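PDB 1VLI: spore coat polysaccharide biosynthesis protein SpsE from Bacillus subtilis, which probably acts as an N-acylneuraminate-9-phosphate synthase-like enzyme in the biosynthesis of the spore coat polysaccharide. Local coordinates for residues F16-N20 against K21-K25; C235-R239 against L240-L244; D128-S132 against T133-A137; K152-A155 against R156-R159. All coordinates share one frame; numbering follows the deposited sequence.

Contact 1 (F16-N20 against K21-K25)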
loop_
_atom_site.group_PDB
_atom_site.type_symbol
_atom_site.label_atom_id
_atom_site.label_comp_id
_atom_site.label_asym_id
_atom_site.label_seq_id
_atom_site.Cartn_x
_atom_site.Cartn_y
_atom_site.Cartn_z
ATOM N N PHE A 16 14.125 10.854 -5.188
ATOM C CA PHE A 16 14.209 11.119 -3.749
ATOM C C PHE A 16 15.003 10.039 -2.995
ATOM O O PHE A 16 15.480 9.080 -3.604
ATOM C CB PHE A 16 12.832 11.357 -3.113
ATOM C CG PHE A 16 11.846 10.222 -3.295
ATOM C CD1 PHE A 16 11.786 9.190 -2.378
ATOM C CD2 PHE A 16 10.939 10.219 -4.361
ATOM C CE1 PHE A 16 10.862 8.145 -2.500
ATOM C CE2 PHE A 16 9.998 9.177 -4.513
ATOM C CZ PHE A 16 9.955 8.133 -3.595
ATOM N N GLN A 17 15.155 10.203 -1.686
ATOM C CA GLN A 17 15.974 9.287 -0.891
ATOM C C GLN A 17 15.117 8.406 0.017
ATOM O O GLN A 17 14.396 8.932 0.861
ATOM C CB GLN A 17 16.930 10.085 0.010
ATOM C CG GLN A 17 17.962 10.909 -0.680
ATOM C CD GLN A 17 18.935 10.053 -1.450
ATOM O OE1 GLN A 17 18.851 9.982 -2.687
ATOM N NE2 GLN A 17 19.852 9.380 -0.733
ATOM N N ILE A 18 15.200 7.082 -0.118
ATOM C CA ILE A 18 14.746 6.210 0.977
ATOM C C ILE A 18 15.956 5.767 1.819
ATOM O O ILE A 18 16.831 5.055 1.338
ATOM C CB ILE A 18 13.969 5.029 0.438
ATOM C CG1 ILE A 18 12.667 5.519 -0.214
ATOM C CG2 ILE A 18 13.589 4.116 1.569
ATOM C CD1 ILE A 18 11.960 4.457 -1.041
ATOM N N ALA A 19 16.029 6.219 3.065
ATOM C CA ALA A 19 17.233 5.966 3.906
ATOM C C ALA A 19 18.455 6.537 3.185
ATOM O O ALA A 19 18.485 7.732 2.864
ATOM C CB ALA A 19 17.411 4.458 4.217
ATOM N N ASN A 20 19.407 5.672 2.855
ATOM C CA ASN A 20 20.657 6.079 2.222
ATOM C C ASN A 20 20.707 5.835 0.698
ATOM O O ASN A 20 21.798 5.811 0.108
ATOM C CB ASN A 20 21.829 5.355 2.918
ATOM C CG ASN A 20 21.830 3.836 2.648
ATOM O OD1 ASN A 20 20.776 3.203 2.587
ATOM N ND2 ASN A 20 23.023 3.259 2.467
ATOM N N LYS A 21 19.531 5.705 0.066
ATOM C CA LYS A 21 19.408 5.175 -1.298
ATOM C C LYS A 21 18.488 5.975 -2.195
ATOM O O LYS A 21 17.375 6.310 -1.810
ATOM C CB LYS A 21 18.878 3.743 -1.241
ATOM C CG LYS A 21 19.914 2.761 -1.626
ATOM C CD LYS A 21 19.669 1.410 -1.011
ATOM C CE LYS A 21 20.981 0.634 -0.986
ATOM N NZ LYS A 21 20.759 -0.824 -1.148
ATOM N N THR A 22 18.930 6.234 -3.411
ATOM C CA THR A 22 18.117 6.984 -4.367
ATOM C C THR A 22 17.079 6.125 -5.069
ATOM O O THR A 22 17.303 4.931 -5.382
ATOM C CB THR A 22 19.005 7.665 -5.379
ATOM O OG1 THR A 22 20.111 8.225 -4.677
ATOM C CG2 THR A 22 18.295 8.895 -5.994
ATOM N N VAL A 23 15.948 6.763 -5.329
ATOM C CA VAL A 23 14.809 6.138 -5.978
ATOM C C VAL A 23 14.377 7.092 -7.078
ATOM O O VAL A 23 14.154 8.269 -6.812
ATOM C CB VAL A 23 13.697 5.923 -4.924
ATOM C CG1 VAL A 23 12.511 5.178 -5.475
ATOM C CG2 VAL A 23 14.274 5.167 -3.697
ATOM N N GLY A 24 14.279 6.608 -8.313
ATOM C CA GLY A 24 13.849 7.463 -9.420
ATOM C C GLY A 24 14.902 7.704 -10.473
ATOM O O GLY A 24 15.806 6.878 -10.633
ATOM N N LYS A 25 14.807 8.837 -11.184
ATOM C CA LYS A 25 15.667 9.128 -12.362
ATOM C C LYS A 25 17.135 8.785 -12.127
ATOM O O LYS A 25 17.756 9.339 -11.215
ATOM C CB LYS A 25 15.550 10.600 -12.782
ATOM C CG LYS A 25 16.279 10.953 -14.107
#

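Contact 2 (C235-R239 against L240-L244)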
loop_
_atom_site.group_PDB
_atom_site.type_symbol
_atom_site.label_atom_id
_atom_site.label_comp_id
_atom_site.label_asym_id
_atom_site.label_seq_id
_atom_site.Cartn_x
_atom_site.Cartn_y
_atom_site.Cartn_z
ATOM N N CYS A 235 10.803 -7.970 -14.896
ATOM C CA CYS A 235 11.704 -7.456 -15.919
ATOM C C CYS A 235 11.008 -6.645 -17.019
ATOM O O CYS A 235 11.532 -5.625 -17.462
ATOM C CB CYS A 235 12.475 -8.597 -16.567
ATOM S SG CYS A 235 13.683 -9.329 -15.440
ATOM N N ALA A 236 9.836 -7.094 -17.458
ATOM C CA ALA A 236 9.089 -6.360 -18.484
ATOM C C ALA A 236 8.732 -4.984 -17.921
ATOM O O ALA A 236 8.917 -3.981 -18.579
ATOM C CB ALA A 236 7.864 -7.126 -18.896
ATOM N N ALA A 237 8.285 -4.940 -16.671
ATOM C CA ALA A 237 7.974 -3.676 -15.986
ATOM C C ALA A 237 9.175 -2.728 -15.959
ATOM O O ALA A 237 9.032 -1.534 -16.283
ATOM C CB ALA A 237 7.487 -3.942 -14.578
ATOM N N VAL A 238 10.342 -3.263 -15.559
ATOM C CA VAL A 238 11.573 -2.490 -15.470
ATOM C C VAL A 238 11.916 -1.917 -16.835
ATOM O O VAL A 238 12.257 -0.737 -16.957
ATOM C CB VAL A 238 12.747 -3.359 -14.922
ATOM C CG1 VAL A 238 14.131 -2.740 -15.223
ATOM C CG2 VAL A 238 12.572 -3.579 -13.441
ATOM N N ARG A 239 11.794 -2.727 -17.878
ATOM C CA ARG A 239 12.124 -2.203 -19.198
ATOM C C ARG A 239 11.026 -1.322 -19.817
ATOM O O ARG A 239 11.224 -0.773 -20.881
ATOM C CB ARG A 239 12.772 -3.250 -20.124
ATOM C CG ARG A 239 11.899 -4.062 -21.040
ATOM C CD ARG A 239 12.677 -5.231 -21.712
ATOM N NE ARG A 239 12.449 -6.454 -20.953
ATOM C CZ ARG A 239 11.483 -7.349 -21.205
ATOM N NH1 ARG A 239 10.654 -7.203 -22.266
ATOM N NH2 ARG A 239 11.356 -8.406 -20.383
ATOM N N LEU A 240 9.911 -1.161 -19.102
ATOM C CA LEU A 240 8.903 -0.150 -19.386
ATOM C C LEU A 240 9.040 1.055 -18.463
ATOM O O LEU A 240 8.180 1.898 -18.478
ATOM C CB LEU A 240 7.483 -0.710 -19.228
ATOM C CG LEU A 240 7.012 -1.458 -20.474
ATOM C CD1 LEU A 240 5.765 -2.257 -20.226
ATOM C CD2 LEU A 240 6.791 -0.499 -21.593
ATOM N N GLY A 241 10.095 1.108 -17.646
ATOM C CA GLY A 241 10.426 2.298 -16.881
ATOM C C GLY A 241 10.138 2.264 -15.383
ATOM O O GLY A 241 10.349 3.271 -14.700
ATOM N N ALA A 242 9.612 1.154 -14.856
ATOM C CA ALA A 242 9.286 1.059 -13.401
ATOM C C ALA A 242 10.553 1.308 -12.572
ATOM O O ALA A 242 11.608 0.849 -12.945
ATOM C CB ALA A 242 8.720 -0.334 -13.066
ATOM N N LYS A 243 10.465 2.035 -11.469
ATOM C CA LYS A 243 11.679 2.311 -10.661
ATOM C C LYS A 243 11.682 1.670 -9.249
ATOM O O LYS A 243 12.655 1.813 -8.486
ATOM C CB LYS A 243 11.932 3.823 -10.580
ATOM C CG LYS A 243 12.003 4.536 -11.932
ATOM C CD LYS A 243 13.170 4.022 -12.774
ATOM C CE LYS A 243 14.529 4.316 -12.143
ATOM N NZ LYS A 243 15.657 4.040 -13.103
ATOM N N LEU A 244 10.570 1.010 -8.919
ATOM C CA LEU A 244 10.461 0.117 -7.787
ATOM C C LEU A 244 9.649 -1.092 -8.196
ATOM O O LEU A 244 8.749 -1.007 -9.077
ATOM C CB LEU A 244 9.768 0.763 -6.597
ATOM C CG LEU A 244 9.898 2.234 -6.193
ATOM C CD1 LEU A 244 9.105 3.110 -7.191
ATOM C CD2 LEU A 244 9.272 2.323 -4.857
HETATM O O HOH W 1 13.389 0.848 -15.013
#

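Contact 3 (D128-S132 against T133-A137)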
loop_
_atom_site.group_PDB
_atom_site.type_symbol
_atom_site.label_atom_id
_atom_site.label_comp_id
_atom_site.label_asym_id
_atom_site.label_seq_id
_atom_site.Cartn_x
_atom_site.Cartn_y
_atom_site.Cartn_z
ATOM N N ASP A 128 1.267 6.580 13.859
ATOM C CA ASP A 128 2.010 7.088 14.990
ATOM C C ASP A 128 2.952 6.034 15.540
ATOM O O ASP A 128 4.054 6.344 15.982
ATOM C CB ASP A 128 1.054 7.457 16.097
ATOM C CG ASP A 128 0.306 8.736 15.828
ATOM O OD1 ASP A 128 0.658 9.468 14.882
ATOM O OD2 ASP A 128 -0.636 9.102 16.552
ATOM N N LEU A 129 2.473 4.798 15.575
ATOM C CA LEU A 129 3.261 3.686 16.032
ATOM C C LEU A 129 4.480 3.492 15.157
ATOM O O LEU A 129 5.602 3.445 15.681
ATOM C CB LEU A 129 2.391 2.432 16.168
ATOM C CG LEU A 129 1.477 2.503 17.411
ATOM C CD1 LEU A 129 0.460 1.379 17.465
ATOM C CD2 LEU A 129 2.326 2.527 18.691
ATOM N N LEU A 130 4.276 3.444 13.837
ATOM C CA LEU A 130 5.366 3.329 12.877
ATOM C C LEU A 130 6.305 4.534 12.969
ATOM O O LEU A 130 7.536 4.395 12.927
ATOM C CB LEU A 130 4.817 3.182 11.449
ATOM C CG LEU A 130 5.809 2.822 10.361
ATOM C CD1 LEU A 130 6.618 1.601 10.712
ATOM C CD2 LEU A 130 5.106 2.614 9.001
ATOM N N GLN A 131 5.728 5.713 13.120
ATOM C CA GLN A 131 6.520 6.923 13.210
ATOM C C GLN A 131 7.525 6.773 14.361
ATOM O O GLN A 131 8.674 7.192 14.243
ATOM C CB GLN A 131 5.616 8.149 13.431
ATOM C CG GLN A 131 6.345 9.485 13.607
ATOM C CD GLN A 131 7.161 9.935 12.383
ATOM O OE1 GLN A 131 7.373 9.185 11.428
ATOM N NE2 GLN A 131 7.607 11.174 12.418
ATOM N N SER A 132 7.100 6.151 15.457
ATOM C CA SER A 132 7.929 6.128 16.646
ATOM C C SER A 132 9.166 5.270 16.439
ATOM O O SER A 132 10.055 5.292 17.259
ATOM C CB SER A 132 7.124 5.684 17.862
ATOM O OG SER A 132 6.804 4.307 17.790
ATOM N N THR A 133 9.243 4.555 15.312
ATOM C CA THR A 133 10.444 3.790 14.967
ATOM C C THR A 133 11.326 4.484 13.913
ATOM O O THR A 133 12.225 3.846 13.380
ATOM C CB THR A 133 10.078 2.385 14.428
ATOM O OG1 THR A 133 9.441 2.498 13.144
ATOM C CG2 THR A 133 9.046 1.725 15.284
ATOM N N SER A 134 11.072 5.765 13.603
ATOM C CA SER A 134 11.806 6.513 12.554
ATOM C C SER A 134 11.790 5.818 11.190
ATOM O O SER A 134 12.852 5.509 10.661
ATOM C CB SER A 134 13.278 6.768 12.958
ATOM O OG SER A 134 13.371 7.559 14.123
ATOM N N PRO A 135 10.618 5.606 10.592
ATOM C CA PRO A 135 10.538 4.824 9.350
ATOM C C PRO A 135 11.281 5.520 8.181
ATOM O O PRO A 135 11.481 6.739 8.247
ATOM C CB PRO A 135 9.017 4.736 9.092
ATOM C CG PRO A 135 8.465 5.909 9.714
ATOM C CD PRO A 135 9.311 6.154 10.978
ATOM N N SER A 136 11.712 4.770 7.160
ATOM C CA SER A 136 12.318 5.366 5.947
ATOM C C SER A 136 11.276 5.789 4.892
ATOM O O SER A 136 11.586 6.513 3.947
ATOM C CB SER A 136 13.314 4.396 5.297
ATOM O OG SER A 136 14.307 3.942 6.227
ATOM N N ALA A 137 10.039 5.342 5.060
ATOM C CA ALA A 137 8.980 5.612 4.093
ATOM C C ALA A 137 7.759 5.014 4.694
ATOM O O ALA A 137 7.860 4.128 5.575
ATOM C CB ALA A 137 9.264 4.969 2.737
#

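Contact 4 (K152-A155 against R156-R159)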
loop_
_atom_site.group_PDB
_atom_site.type_symbol
_atom_site.label_atom_id
_atom_site.label_comp_id
_atom_site.label_asym_id
_atom_site.label_seq_id
_atom_site.Cartn_x
_atom_site.Cartn_y
_atom_site.Cartn_z
ATOM N N LYS A 152 -3.107 13.031 4.277
ATOM C CA LYS A 152 -2.731 14.360 4.745
ATOM C C LYS A 152 -1.907 14.229 6.025
ATOM O O LYS A 152 -0.916 14.921 6.225
ATOM C CB LYS A 152 -4.019 15.128 5.020
ATOM C CG LYS A 152 -3.919 16.635 5.065
ATOM C CD LYS A 152 -5.237 17.243 5.584
ATOM C CE LYS A 152 -5.317 18.772 5.381
ATOM N NZ LYS A 152 -6.604 19.232 4.733
ATOM N N TYR A 153 -2.333 13.329 6.894
ATOM C CA TYR A 153 -1.742 13.182 8.211
ATOM C C TYR A 153 -0.319 12.673 8.089
ATOM O O TYR A 153 0.592 13.212 8.705
ATOM C CB TYR A 153 -2.564 12.187 9.003
ATOM C CG TYR A 153 -2.170 12.028 10.433
ATOM C CD1 TYR A 153 -1.186 11.112 10.805
ATOM C CD2 TYR A 153 -2.801 12.749 11.423
ATOM C CE1 TYR A 153 -0.837 10.928 12.113
ATOM C CE2 TYR A 153 -2.457 12.577 12.746
ATOM C CZ TYR A 153 -1.471 11.662 13.092
ATOM O OH TYR A 153 -1.137 11.477 14.425
ATOM N N VAL A 154 -0.133 11.650 7.266
ATOM C CA VAL A 154 1.180 11.100 7.048
ATOM C C VAL A 154 2.063 12.040 6.199
ATOM O O VAL A 154 3.253 12.198 6.477
ATOM C CB VAL A 154 1.085 9.716 6.409
ATOM C CG1 VAL A 154 2.459 9.142 6.250
ATOM C CG2 VAL A 154 0.250 8.796 7.271
ATOM N N ALA A 155 1.491 12.661 5.165
ATOM C CA ALA A 155 2.272 13.601 4.351
ATOM C C ALA A 155 3.026 14.629 5.231
ATOM O O ALA A 155 4.139 15.021 4.906
ATOM C CB ALA A 155 1.399 14.300 3.351
ATOM N N ARG A 156 2.413 15.051 6.332
ATOM C CA ARG A 156 3.004 16.082 7.196
ATOM C C ARG A 156 4.223 15.613 7.997
ATOM O O ARG A 156 4.892 16.418 8.623
ATOM C CB ARG A 156 1.963 16.646 8.162
ATOM C CG ARG A 156 1.074 17.678 7.541
ATOM C CD ARG A 156 -0.089 18.055 8.417
ATOM N NE ARG A 156 -1.074 18.799 7.653
ATOM C CZ ARG A 156 -2.182 19.334 8.155
ATOM N NH1 ARG A 156 -2.460 19.219 9.450
ATOM N NH2 ARG A 156 -3.017 19.991 7.352
ATOM N N LEU A 157 4.498 14.316 7.972
ATOM C CA LEU A 157 5.624 13.762 8.690
ATOM C C LEU A 157 6.901 13.879 7.873
ATOM O O LEU A 157 7.992 13.586 8.361
ATOM C CB LEU A 157 5.336 12.306 9.054
ATOM C CG LEU A 157 4.126 12.154 9.967
ATOM C CD1 LEU A 157 3.702 10.688 10.096
ATOM C CD2 LEU A 157 4.432 12.813 11.339
ATOM N N ASN A 158 6.750 14.294 6.623
ATOM C CA ASN A 158 7.860 14.553 5.706
ATOM C C ASN A 158 8.798 13.414 5.303
ATOM O O ASN A 158 9.947 13.618 4.939
ATOM C CB ASN A 158 8.610 15.839 6.048
ATOM C CG ASN A 158 8.318 16.948 5.023
ATOM O OD1 ASN A 158 7.576 17.889 5.341
ATOM N ND2 ASN A 158 8.847 16.808 3.763
ATOM N N ARG A 159 8.265 12.212 5.305
ATOM C CA ARG A 159 8.987 11.087 4.797
ATOM C C ARG A 159 8.422 10.668 3.446
ATOM O O ARG A 159 7.296 11.062 3.063
ATOM C CB ARG A 159 8.922 9.959 5.818
ATOM C CG ARG A 159 9.878 10.183 6.987
ATOM C CD ARG A 159 11.367 10.140 6.544
ATOM N NE ARG A 159 12.283 10.715 7.533
ATOM C CZ ARG A 159 12.561 12.016 7.648
ATOM N NH1 ARG A 159 11.994 12.911 6.832
ATOM N NH2 ARG A 159 13.405 12.425 8.588
HETATM O O HOH W 2 5.564 11.295 5.332
#

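Contact 1 (F16-N20 against K21-K25)
K21 pairs with I18 at the closed end of a beta hairpin with a two-residue loop, where a type II' turn runs from I18 to K21 through A19 and N20. Strands 15-18 and 21-24 are antiparallel. K21 N donates to I18 O from well above the carbonyl plane, and I18 N returns a bond to K21 O at 2.9 Å. The K21 chain leads away from the partner strand, and its NZ makes a salt bridge with D59. T22 faces Q17 in a non-hydrogen-bonded pair, so the link here is between side chains. T22 OG1 donates to Q17 OE1 at 2.9 Å, in the amide plane and on a lone pair. The Q17 chain is bent at chi2 (-65°), which folds its amide back over the neighbouring strand. A valine in place of T22 would probably leave Q17 OE1 without its donor and the amide freer to turn. V23 forms a hydrogen-bonded pair with F16. V23 N reaches F16 O at 2.9 Å, and F16 N reaches V23 O at 3.1 Å. On the same face as V23 lie F16, which turns a ring face to V23 CB, and I18. F30 of strand 30-36 touches both I18 and V23, which places this face against the barrel. The closest apolar touch is oblique: I18 CD1 meets V23 CG2 at 3.6 Å.

Contact 2 (C235-R239 against L240-L244)
A237 O takes two backbone bonds from the chain that leaves the helix, L240 N at 3.0 Å and A242 N at 3.1 Å, from opposite faces of its carbonyl plane. The A242 bond is the straighter, with 167° at the hydrogen. L240 N also makes a weak bond to A236 O. Between the two donors, G241 N binds V238 O at 2.9 Å. The pair A242 N to A237 O and G241 N to V238 O is a Schellman motif. It ends helix 232-239 ahead of strand 244-248 in the TIM-barrel part of the chain. G241 is its C-prime residue, with phi 106°. With this backbone a beta carbon would collide with L240 O, which explains the glycine. A water donates to V238 O at 2.8 Å and to A242 O, and so ties the last turn to the outgoing chain. The side chains add a small apolar contact. A242 CB points back at the helix and meets A237 CB at 4.1 Å. I209 of helix 208-215 touches both alanines. L240 CB lies 3.4 Å from A237 O. Its CG stands beside the backbone N (chi1 -83°), which brings the chain alongside A236 O. L206 and P210 touch this leucine. A236 CA lies 3.6 Å above the plane of the R239 guanidinium, offset toward its rim.

Contact 3 (D128-S132 against T133-A137)
L130 and P135 make the tight part of this contact. P135 points back at the helix, and its CB meets L130 CG at 3.9 Å as the two side chains pass obliquely. L130 is buried, and V121 and F138 also touch it. L130 O is gripped twice by T133. T133 N reaches L130 O at 2.9 Å from above the carbonyl plane. T133 OG1 reaches L130 O at 2.7 Å, in the plane and on a lone pair. This OG1 stands between its own backbone N and carbonyl carbon (chi1 69°), which lets both donors of one residue reach the same oxygen. The solvent side, with S132 and S134 exposed, is looser. S132 OG bends back to L129 O at 2.6 Å, while the S134 side chain points away from the helix. The Q131 and P135 side chains cross at about a right angle, with Q131 OE1 3.6 Å from P135 CD. S134 N bonds to Q131 O at 2.9 Å and closes a type I turn from Q131 to S134. The arrangement is a helix C-terminal turn with a proline just after it, leading from helix 124-131 to strand 138-140 in the TIM barrel.

Contact 4 (K152-A155 against R156-R159)
R156 folds back along the last turn of helix 148-155 and lies beside K152, the two side chains pointing the same way. A type I turn from A155 to N158 follows, on the way to strand 161-164 in this alpha-to-beta connection of the TIM barrel. R156 is extended from CG to NE, so its guanidinium reaches back one helical turn. R156 NH2 lies 3.3 Å from K152 CE, on an oblique line to the guanidinium. The charged ends are alike, with K152 NZ 4.5 Å from R156 NH2. Each has an acidic partner: R156 NE makes a salt bridge with E183, and K152 NZ makes one with E353. These carboxylates probably offset the repulsion. The backbone bond from R156 N to K152 O is weak. A155 is buried, and A155 O accepts from N158 N at 3.2 Å. N185 ND2 also bonds to A155 O. L157 N bonds to V154 O at 2.9 Å, from above the carbonyl plane. L157 CG sits beside the backbone N (chi1 -62°), which sets CG and CD1 beside V154 O, with L157 CD1 4.3 Å from V154 CG1. F138 touches both L157 and V154, and Q131 touches L157. An alanine in place of L157 would be likely to open a gap beside V154, F138 and Q131. N158 takes a positive phi of 62° as the chain leaves the helix. A water then joins the two sides, donating to V154 O at 2.7 Å and accepting from R159 N at 2.9 Å.

Contact 1 is the strand hairpin; contacts 2, 3 and 4 each end a helix and lead to the next barrel strand. Contact 3 lies largely at the surface. The others are partly buried, and contact 2 has the largest share of buried residues. The hairpin uses cross-strand bonds, whereas the helix ends bond carbonyls to the outgoing backbone. Contact 2 relies on backbone bonds round a glycine, with a small alanine touch; contact 3 adds a threonine hydroxyl; contact 4 sets like charges side by side, each with an outside acidic partner. Contacts 3 and 4 touch, with a probable hydrogen bond from Y153 OH to D128 OD1. Contact 1 packs against K243 and L244 of contact 2 and S136 of contact 3.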